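Local atomic coordinates of DNA polymerase III, beta subunit (Eubacterium rectale, PDB entry 3T0P), a protein that probably tethers DNA polymerases and other proteins to DNA as a ring-shaped sliding clamp, thereby conferring processivity on them. Residues V122-S127 / H223-F228; I128-F133 / V215-T220. All coordinates share one frame; numbering follows the deposited sequence. Where two conformers were deposited one is given.

Interaction 1 (V122-S127 / H223-F228)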
ATOM      1  N   VAL B 122      -0.322 -32.632  19.956  1.00 64.69           N
ATOM      2  CA  VAL B 122      -1.762 -32.758  19.721  1.00 63.34           C
ATOM      3  C   VAL B 122      -1.970 -34.106  19.058  1.00 68.61           C
ATOM      4  O   VAL B 122      -1.378 -34.366  18.000  1.00 69.34           O
ATOM      5  CB  VAL B 122      -2.387 -31.588  18.894  1.00 64.39           C
ATOM      6  CG1 VAL B 122      -3.898 -31.755  18.757  1.00 63.57           C
ATOM      7  CG2 VAL B 122      -2.061 -30.230  19.503  1.00 63.51           C
ATOM      8  N   GLU B 123      -2.786 -34.966  19.680  1.00 65.06           N
ATOM      9  CA  GLU B 123      -3.062 -36.284  19.124  1.00 65.83           C
ATOM     10  C   GLU B 123      -3.828 -36.143  17.809  1.00 67.86           C
ATOM     11  O   GLU B 123      -4.798 -35.395  17.729  1.00 66.37           O
ATOM     12  CB  GLU B 123      -3.805 -37.195  20.107  1.00 68.76           C
ATOM     13  CG  GLU B 123      -3.630 -38.660  19.732  1.00 84.71           C
ATOM     14  CD  GLU B 123      -4.143 -39.686  20.723  1.00113.10           C
ATOM     15  OE1 GLU B 123      -3.421 -39.971  21.706  1.00114.14           O
ATOM     16  OE2 GLU B 123      -5.225 -40.264  20.471  1.00106.05           O
ATOM     17  N   ARG B 124      -3.343 -36.824  16.767  0.50 64.61           N
ATOM     18  CA  ARG B 124      -3.940 -36.787  15.441  0.50 63.61           C
ATOM     19  C   ARG B 124      -4.880 -37.960  15.270  0.50 68.83           C
ATOM     20  O   ARG B 124      -4.442 -39.100  15.091  0.50 71.03           O
ATOM     21  CB  ARG B 124      -2.856 -36.779  14.358  0.50 62.91           C
ATOM     22  CG  ARG B 124      -2.278 -35.401  14.108  0.50 71.97           C
ATOM     23  CD  ARG B 124      -0.838 -35.487  13.640  0.50 81.00           C
ATOM     24  NE  ARG B 124      -0.311 -34.200  13.180  0.50 87.29           N
ATOM     25  CZ  ARG B 124       0.101 -33.216  13.976  0.50102.01           C
ATOM     26  NH1 ARG B 124       0.008 -33.336  15.296  0.50 89.42           N
ATOM     27  NH2 ARG B 124       0.592 -32.098  13.461  0.50 91.13           N
ATOM     28  N   ASN B 125      -6.181 -37.680  15.360  1.00 63.40           N
ATOM     29  CA  ASN B 125      -7.196 -38.690  15.193  1.00 62.95           C
ATOM     30  C   ASN B 125      -7.668 -38.613  13.753  1.00 60.55           C
ATOM     31  O   ASN B 125      -6.866 -38.802  12.825  1.00 57.92           O
ATOM     32  CB  ASN B 125      -8.326 -38.503  16.226  1.00 65.51           C
ATOM     33  CG  ASN B 125      -7.837 -38.543  17.660  1.00 90.28           C
ATOM     34  OD1 ASN B 125      -7.003 -39.384  18.045  1.00 79.16           O
ATOM     35  ND2 ASN B 125      -8.328 -37.610  18.473  1.00 81.81           N
ATOM     36  N   GLU B 126      -8.956 -38.356  13.574  1.00 55.00           N
ATOM     37  CA  GLU B 126      -9.614 -38.227  12.292  1.00 54.70           C
ATOM     38  C   GLU B 126      -9.099 -36.963  11.588  1.00 57.12           C
ATOM     39  O   GLU B 126      -8.957 -35.918  12.224  1.00 55.56           O
ATOM     40  CB  GLU B 126     -11.129 -38.181  12.518  1.00 56.54           C
ATOM     41  CG  GLU B 126     -11.963 -38.265  11.255  1.00 71.98           C
ATOM     42  CD  GLU B 126     -13.466 -38.330  11.474  1.00 86.10           C
ATOM     43  OE1 GLU B 126     -13.997 -37.506  12.254  1.00 84.94           O
ATOM     44  OE2 GLU B 126     -14.114 -39.204  10.855  1.00 62.20           O
ATOM     45  N   SER B 127      -8.762 -37.094  10.306  1.00 53.99           N
ATOM     46  CA  SER B 127      -8.249 -36.030   9.438  1.00 53.72           C
ATOM     47  C   SER B 127      -9.307 -35.579   8.457  1.00 61.56           C
ATOM     48  O   SER B 127     -10.061 -36.402   7.946  1.00 66.26           O
ATOM     49  CB  SER B 127      -7.040 -36.525   8.660  1.00 55.87           C
ATOM     50  OG  SER B 127      -7.397 -37.715   7.980  1.00 66.92           O
ATOM     51  N   HIS B 223      -7.840 -28.240  20.562  1.00 53.34           N
ATOM     52  CA  HIS B 223      -6.958 -27.766  19.503  1.00 51.66           C
ATOM     53  C   HIS B 223      -7.419 -28.113  18.090  1.00 52.75           C
ATOM     54  O   HIS B 223      -8.138 -29.087  17.863  1.00 51.52           O
ATOM     55  CB  HIS B 223      -5.554 -28.351  19.709  1.00 52.33           C
ATOM     56  CG  HIS B 223      -4.918 -27.919  20.994  1.00 56.27           C
ATOM     57  ND1 HIS B 223      -4.200 -26.743  21.082  1.00 57.26           N
ATOM     58  CD2 HIS B 223      -4.971 -28.487  22.218  1.00 58.80           C
ATOM     59  CE1 HIS B 223      -3.816 -26.649  22.345  1.00 57.05           C
ATOM     60  NE2 HIS B 223      -4.260 -27.675  23.062  1.00 58.62           N
ATOM     61  N   ILE B 224      -6.998 -27.273  17.143  1.00 45.73           N
ATOM     62  CA  ILE B 224      -7.176 -27.476  15.715  1.00 43.94           C
ATOM     63  C   ILE B 224      -5.768 -27.411  15.115  1.00 48.53           C
ATOM     64  O   ILE B 224      -4.976 -26.561  15.512  1.00 49.03           O
ATOM     65  CB  ILE B 224      -8.187 -26.529  15.036  1.00 45.38           C
ATOM     66  CG1 ILE B 224      -8.413 -26.940  13.553  1.00 45.08           C
ATOM     67  CG2 ILE B 224      -7.797 -25.035  15.189  1.00 43.88           C
ATOM     68  CD1 ILE B 224      -9.756 -26.391  12.923  1.00 45.71           C
ATOM     69  N   VAL B 225      -5.451 -28.342  14.213  1.00 44.68           N
ATOM     70  CA  VAL B 225      -4.162 -28.448  13.526  1.00 42.46           C
ATOM     71  C   VAL B 225      -4.417 -28.413  12.016  1.00 45.57           C
ATOM     72  O   VAL B 225      -5.299 -29.103  11.519  1.00 45.77           O
ATOM     73  CB  VAL B 225      -3.388 -29.731  13.963  1.00 45.90           C
ATOM     74  CG1 VAL B 225      -2.058 -29.879  13.216  1.00 43.77           C
ATOM     75  CG2 VAL B 225      -3.179 -29.771  15.482  1.00 46.05           C
ATOM     76  N   PHE B 226      -3.668 -27.568  11.308  1.00 41.19           N
ATOM     77  CA  PHE B 226      -3.671 -27.431   9.860  1.00 39.71           C
ATOM     78  C   PHE B 226      -2.308 -27.823   9.350  1.00 45.51           C
ATOM     79  O   PHE B 226      -1.325 -27.270   9.821  1.00 44.00           O
ATOM     80  CB  PHE B 226      -3.963 -25.976   9.430  1.00 39.29           C
ATOM     81  CG  PHE B 226      -5.262 -25.398   9.906  1.00 40.35           C
ATOM     82  CD1 PHE B 226      -5.354 -24.780  11.151  1.00 42.78           C
ATOM     83  CD2 PHE B 226      -6.384 -25.408   9.087  1.00 41.11           C
ATOM     84  CE1 PHE B 226      -6.559 -24.230  11.583  1.00 42.19           C
ATOM     85  CE2 PHE B 226      -7.578 -24.851   9.519  1.00 43.42           C
ATOM     86  CZ  PHE B 226      -7.660 -24.277  10.768  1.00 41.27           C
ATOM     87  N   GLU B 227      -2.231 -28.775   8.413  1.00 43.84           N
ATOM     88  CA  GLU B 227      -0.962 -29.153   7.782  1.00 43.69           C
ATOM     89  C   GLU B 227      -1.041 -28.906   6.296  1.00 46.45           C
ATOM     90  O   GLU B 227      -2.014 -29.282   5.668  1.00 46.34           O
ATOM     91  CB  GLU B 227      -0.574 -30.612   8.009  1.00 45.42           C
ATOM     92  CG  GLU B 227      -0.777 -31.161   9.397  1.00 62.70           C
ATOM     93  CD  GLU B 227      -0.148 -32.534   9.467  1.00 97.15           C
ATOM     94  OE1 GLU B 227      -0.484 -33.381   8.609  1.00 82.18           O
ATOM     95  OE2 GLU B 227       0.788 -32.710  10.276  1.00103.60           O
ATOM     96  N   PHE B 228      -0.026 -28.288   5.746  1.00 44.87           N
ATOM     97  CA  PHE B 228       0.083 -27.984   4.331  1.00 46.38           C
ATOM     98  C   PHE B 228       1.544 -27.746   4.031  1.00 51.64           C
ATOM     99  O   PHE B 228       2.225 -27.085   4.815  1.00 50.62           O
ATOM    100  CB  PHE B 228      -0.807 -26.777   3.929  1.00 48.02           C
ATOM    101  CG  PHE B 228      -0.482 -25.482   4.625  1.00 50.52           C
ATOM    102  CD1 PHE B 228      -0.888 -25.256   5.939  1.00 54.78           C
ATOM    103  CD2 PHE B 228       0.265 -24.495   3.981  1.00 53.64           C
ATOM    104  CE1 PHE B 228      -0.560 -24.063   6.596  1.00 56.48           C
ATOM    105  CE2 PHE B 228       0.578 -23.292   4.636  1.00 56.28           C
ATOM    106  CZ  PHE B 228       0.154 -23.079   5.935  1.00 54.28           C
TER
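In the linker that joins the N-terminal and central domains of this sliding clamp, V122 and R124 lie against H223, V225 and E227 of a central-domain strand. These three strand residues alternate along 223-228 and turn toward the linker, while I224 and F226 turn away, F226 onto helix 197-206; the linker thus runs over the sheet face remote from that helix. V122 supplies the apolar end of the contact. Its CG1, anti to the backbone N (chi1 -177°), meets V225 CG2 at 3.9 Å and H223 CB at the same separation, while V122 CG2 sits over one face of the imidazole. Valine suits both V122 and V225: its two methyls, close to the backbone, can each meet a different neighbour. R124 then reaches across V225 at about a right angle, with NH2 3.5 Å from V225 CG1, to meet E227 tip to tip. In the given conformer, one of two deposited, R124 NH2 forms a salt bridge to E227 OE2 (3.2 Å), and R124 NE adds a weak bond to the same oxygen. Since one oxygen takes both, this is a forked grip rather than a paired, coplanar one: the guanidinium and carboxylate planes stand 61° apart. An alanine in place of E227 would take away the carboxylate and would probably leave the R124 guanidinium without its anionic mate and freer to turn. E227 OE2 lies almost in the guanidinium plane at its edge, yet R124 NH2 approaches that oxygen from above the carboxylate plane, 37° out of it.

Interaction 2 (I128-F133 / V215-T220)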
ATOM      1  N   ILE B 128      -9.357 -34.288   8.187  1.00 55.02           N
ATOM      2  CA  ILE B 128     -10.267 -33.675   7.232  1.00 53.66           C
ATOM      3  C   ILE B 128      -9.396 -33.059   6.127  1.00 52.46           C
ATOM      4  O   ILE B 128      -8.486 -32.298   6.425  1.00 49.00           O
ATOM      5  CB  ILE B 128     -11.178 -32.632   7.949  1.00 57.25           C
ATOM      6  CG1 ILE B 128     -12.146 -33.318   8.939  1.00 60.50           C
ATOM      7  CG2 ILE B 128     -11.960 -31.773   6.962  1.00 56.34           C
ATOM      8  CD1 ILE B 128     -11.692 -33.313  10.470  1.00 70.04           C
ATOM      9  N   VAL B 129      -9.677 -33.365   4.861  1.00 48.63           N
ATOM     10  CA  VAL B 129      -8.926 -32.780   3.762  1.00 46.81           C
ATOM     11  C   VAL B 129      -9.783 -31.743   2.981  1.00 47.40           C
ATOM     12  O   VAL B 129     -10.857 -32.057   2.501  1.00 45.13           O
ATOM     13  CB  VAL B 129      -8.370 -33.857   2.802  1.00 50.83           C
ATOM     14  CG1 VAL B 129      -7.592 -33.207   1.662  1.00 48.88           C
ATOM     15  CG2 VAL B 129      -7.497 -34.852   3.543  1.00 51.69           C
ATOM     16  N   LEU B 130      -9.239 -30.554   2.803  1.00 44.84           N
ATOM     17  CA  LEU B 130      -9.806 -29.477   1.983  1.00 43.86           C
ATOM     18  C   LEU B 130      -8.713 -28.969   1.071  1.00 46.17           C
ATOM     19  O   LEU B 130      -7.535 -28.984   1.470  1.00 45.53           O
ATOM     20  CB  LEU B 130     -10.329 -28.299   2.856  1.00 42.80           C
ATOM     21  CG  LEU B 130     -11.425 -28.579   3.859  1.00 46.84           C
ATOM     22  CD1 LEU B 130     -11.640 -27.383   4.751  1.00 45.77           C
ATOM     23  CD2 LEU B 130     -12.718 -28.961   3.184  1.00 51.67           C
ATOM     24  N   SER B 131      -9.066 -28.459  -0.119  1.00 43.30           N
ATOM     25  CA  SER B 131      -8.026 -27.831  -0.943  1.00 43.03           C
ATOM     26  C   SER B 131      -7.644 -26.528  -0.270  1.00 45.10           C
ATOM     27  O   SER B 131      -8.423 -25.997   0.531  1.00 44.85           O
ATOM     28  CB  SER B 131      -8.482 -27.603  -2.389  1.00 46.38           C
ATOM     29  OG  SER B 131      -9.509 -26.634  -2.541  1.00 49.61           O
ATOM     30  N   GLN B 132      -6.425 -26.062  -0.518  1.00 41.40           N
ATOM     31  CA  GLN B 132      -5.950 -24.782  -0.034  1.00 40.96           C
ATOM     32  C   GLN B 132      -6.946 -23.694  -0.480  1.00 45.68           C
ATOM     33  O   GLN B 132      -7.296 -22.821   0.314  1.00 45.17           O
ATOM     34  CB  GLN B 132      -4.556 -24.488  -0.610  1.00 41.58           C
ATOM     35  CG  GLN B 132      -3.407 -25.132   0.138  1.00 49.45           C
ATOM     36  CD  GLN B 132      -2.071 -24.807  -0.481  1.00 62.41           C
ATOM     37  OE1 GLN B 132      -1.926 -23.902  -1.314  1.00 58.58           O
ATOM     38  NE2 GLN B 132      -1.078 -25.597  -0.138  1.00 48.49           N
ATOM     39  N   PHE B 133      -7.432 -23.796  -1.738  1.00 42.41           N
ATOM     40  CA  PHE B 133      -8.393 -22.875  -2.336  1.00 43.78           C
ATOM     41  C   PHE B 133      -9.690 -22.815  -1.520  1.00 47.06           C
ATOM     42  O   PHE B 133     -10.131 -21.731  -1.157  1.00 44.46           O
ATOM     43  CB  PHE B 133      -8.717 -23.301  -3.778  1.00 47.07           C
ATOM     44  CG  PHE B 133      -9.746 -22.411  -4.430  1.00 49.17           C
ATOM     45  CD1 PHE B 133      -9.390 -21.162  -4.936  1.00 52.30           C
ATOM     46  CD2 PHE B 133     -11.074 -22.808  -4.520  1.00 51.61           C
ATOM     47  CE1 PHE B 133     -10.351 -20.323  -5.508  1.00 53.16           C
ATOM     48  CE2 PHE B 133     -12.031 -21.972  -5.107  1.00 54.75           C
ATOM     49  CZ  PHE B 133     -11.660 -20.745  -5.616  1.00 52.04           C
ATOM     50  N   VAL B 215      -4.928 -29.241   2.260  1.00 39.30           N
ATOM     51  CA  VAL B 215      -4.708 -28.940   3.672  1.00 39.49           C
ATOM     52  C   VAL B 215      -5.278 -30.104   4.486  1.00 41.77           C
ATOM     53  O   VAL B 215      -6.439 -30.489   4.286  1.00 41.59           O
ATOM     54  CB  VAL B 215      -5.333 -27.570   4.112  1.00 43.07           C
ATOM     55  CG1 VAL B 215      -4.934 -27.223   5.555  1.00 42.27           C
ATOM     56  CG2 VAL B 215      -4.862 -26.449   3.176  1.00 43.07           C
ATOM     57  N   VAL B 216      -4.484 -30.661   5.407  1.00 37.02           N
ATOM     58  CA  VAL B 216      -4.996 -31.731   6.280  1.00 36.80           C
ATOM     59  C   VAL B 216      -5.317 -31.072   7.629  1.00 41.75           C
ATOM     60  O   VAL B 216      -4.499 -30.334   8.183  1.00 41.31           O
ATOM     61  CB  VAL B 216      -4.039 -32.946   6.389  1.00 40.15           C
ATOM     62  CG1 VAL B 216      -4.648 -34.048   7.267  1.00 41.50           C
ATOM     63  CG2 VAL B 216      -3.706 -33.499   5.004  1.00 38.97           C
ATOM     64  N   ILE B 217      -6.531 -31.263   8.110  1.00 41.88           N
ATOM     65  CA  ILE B 217      -6.977 -30.623   9.349  1.00 42.60           C
ATOM     66  C   ILE B 217      -7.279 -31.686  10.423  1.00 48.80           C
ATOM     67  O   ILE B 217      -7.923 -32.686  10.125  1.00 49.42           O
ATOM     68  CB  ILE B 217      -8.217 -29.711   9.056  1.00 45.39           C
ATOM     69  CG1 ILE B 217      -7.848 -28.582   8.052  1.00 44.76           C
ATOM     70  CG2 ILE B 217      -8.807 -29.090  10.351  1.00 47.04           C
ATOM     71  CD1 ILE B 217      -9.057 -27.835   7.432  1.00 47.88           C
ATOM     72  N   TYR B 218      -6.835 -31.450  11.666  1.00 46.02           N
ATOM     73  CA  TYR B 218      -7.145 -32.318  12.813  1.00 47.04           C
ATOM     74  C   TYR B 218      -7.802 -31.493  13.877  1.00 52.10           C
ATOM     75  O   TYR B 218      -7.300 -30.416  14.197  1.00 50.21           O
ATOM     76  CB  TYR B 218      -5.883 -32.988  13.394  1.00 48.22           C
ATOM     77  CG  TYR B 218      -5.160 -33.897  12.438  1.00 48.73           C
ATOM     78  CD1 TYR B 218      -5.537 -35.228  12.292  1.00 51.72           C
ATOM     79  CD2 TYR B 218      -4.108 -33.426  11.661  1.00 48.08           C
ATOM     80  CE1 TYR B 218      -4.874 -36.072  11.403  1.00 52.62           C
ATOM     81  CE2 TYR B 218      -3.437 -34.260  10.773  1.00 49.18           C
ATOM     82  CZ  TYR B 218      -3.816 -35.585  10.657  1.00 56.13           C
ATOM     83  OH  TYR B 218      -3.147 -36.414   9.795  1.00 57.64           O
ATOM     84  N   ILE B 219      -8.924 -31.976  14.417  1.00 51.63           N
ATOM     85  CA  ILE B 219      -9.666 -31.310  15.476  1.00 52.52           C
ATOM     86  C   ILE B 219      -9.642 -32.250  16.678  1.00 60.10           C
ATOM     87  O   ILE B 219     -10.304 -33.281  16.669  1.00 59.59           O
ATOM     88  CB  ILE B 219     -11.089 -30.905  14.997  1.00 55.74           C
ATOM     89  CG1 ILE B 219     -11.003 -29.878  13.836  1.00 54.30           C
ATOM     90  CG2 ILE B 219     -11.850 -30.309  16.146  1.00 58.07           C
ATOM     91  CD1 ILE B 219     -12.264 -29.688  12.999  1.00 59.14           C
ATOM     92  N   THR B 220      -8.764 -31.949  17.644  1.00 61.05           N
ATOM     93  CA  THR B 220      -8.560 -32.776  18.822  1.00 63.96           C
ATOM     94  C   THR B 220      -8.765 -31.954  20.074  1.00 71.65           C
ATOM     95  O   THR B 220      -7.826 -31.339  20.607  1.00 70.19           O
ATOM     96  CB  THR B 220      -7.201 -33.501  18.792  1.00 78.30           C
ATOM     97  OG1 THR B 220      -7.139 -34.294  17.602  1.00 81.43           O
ATOM     98  CG2 THR B 220      -6.985 -34.445  20.011  1.00 80.93           C
TER
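Strands 128-131 and 215-220 run antiparallel as neighbours, their axes approaching to 4.8 Å with 144° between the chain directions. I128 faces I217 and L130 faces V215 as hydrogen-bonded pairs; V129 and V216 form the non-hydrogen-bonded pair between them. Each hydrogen-bonded pair carries two backbone bonds: I128 N to I217 O and I217 N to I128 O in one, L130 N to V215 O (3.2 Å) and V215 N to L130 O (2.7 Å) in the other. The V129 CA-H also points at V215 O, a contact of 3.4 Å between CA and oxygen.

The side chains sort by face. I128, L130, V215 and I217 share the buried one, where L130 CD1 meets I217 CD1 at 3.8 Å and I128 CD1 comes near I219 CD1 at 4.5 Å. The beta-branched I128, V215 and I217 favour extended backbone, whereas L130 offers a longer chain whose CD1 reaches I217; I217 packs on I224 and F226 of the next strand. On the other face V129 and V216 touch through their CG2 atoms, 4.3 Å apart.

At S131, the N-cap residue, the strand gives way to helix 132-140; S131 OG bonds to T134 OG1. Q132, in the first turn, crosses V215 at about a right angle. With CG anti to the carbonyl carbon (chi1 -83°), this methylene lies 3.6 Å from V215 CG2, and OE1 beyond it accepts a bond from G209 N. Q132 therefore serves two chemistries, its methylene joining the apolar layer and its amide a loop. The four backbone bonds satisfy N-H and C=O groups of I128, L130, V215 and I217, so these polar groups can lie buried beside an apolar layer of their aliphatic side chains and F226.

From the N terminus, the chain completes the N-terminal domain before entering 122-127, the linker part of interaction 1, and passes straight on into 128-133 of interaction 2. After the intervening strands and helices it returns through 215-220, which closes interaction 2, and then turns back along 223-228, which closes interaction 1. Interaction 2 is thus nested inside the loop closed by interaction 1. The two join through adjacent strands of one sheet, with E227 N bonded to V216 O, and through the linker, where E123 O probably accepts a bond from T220 OG1. Together they fasten both the outermost strand of this sheet and the connection leading into it.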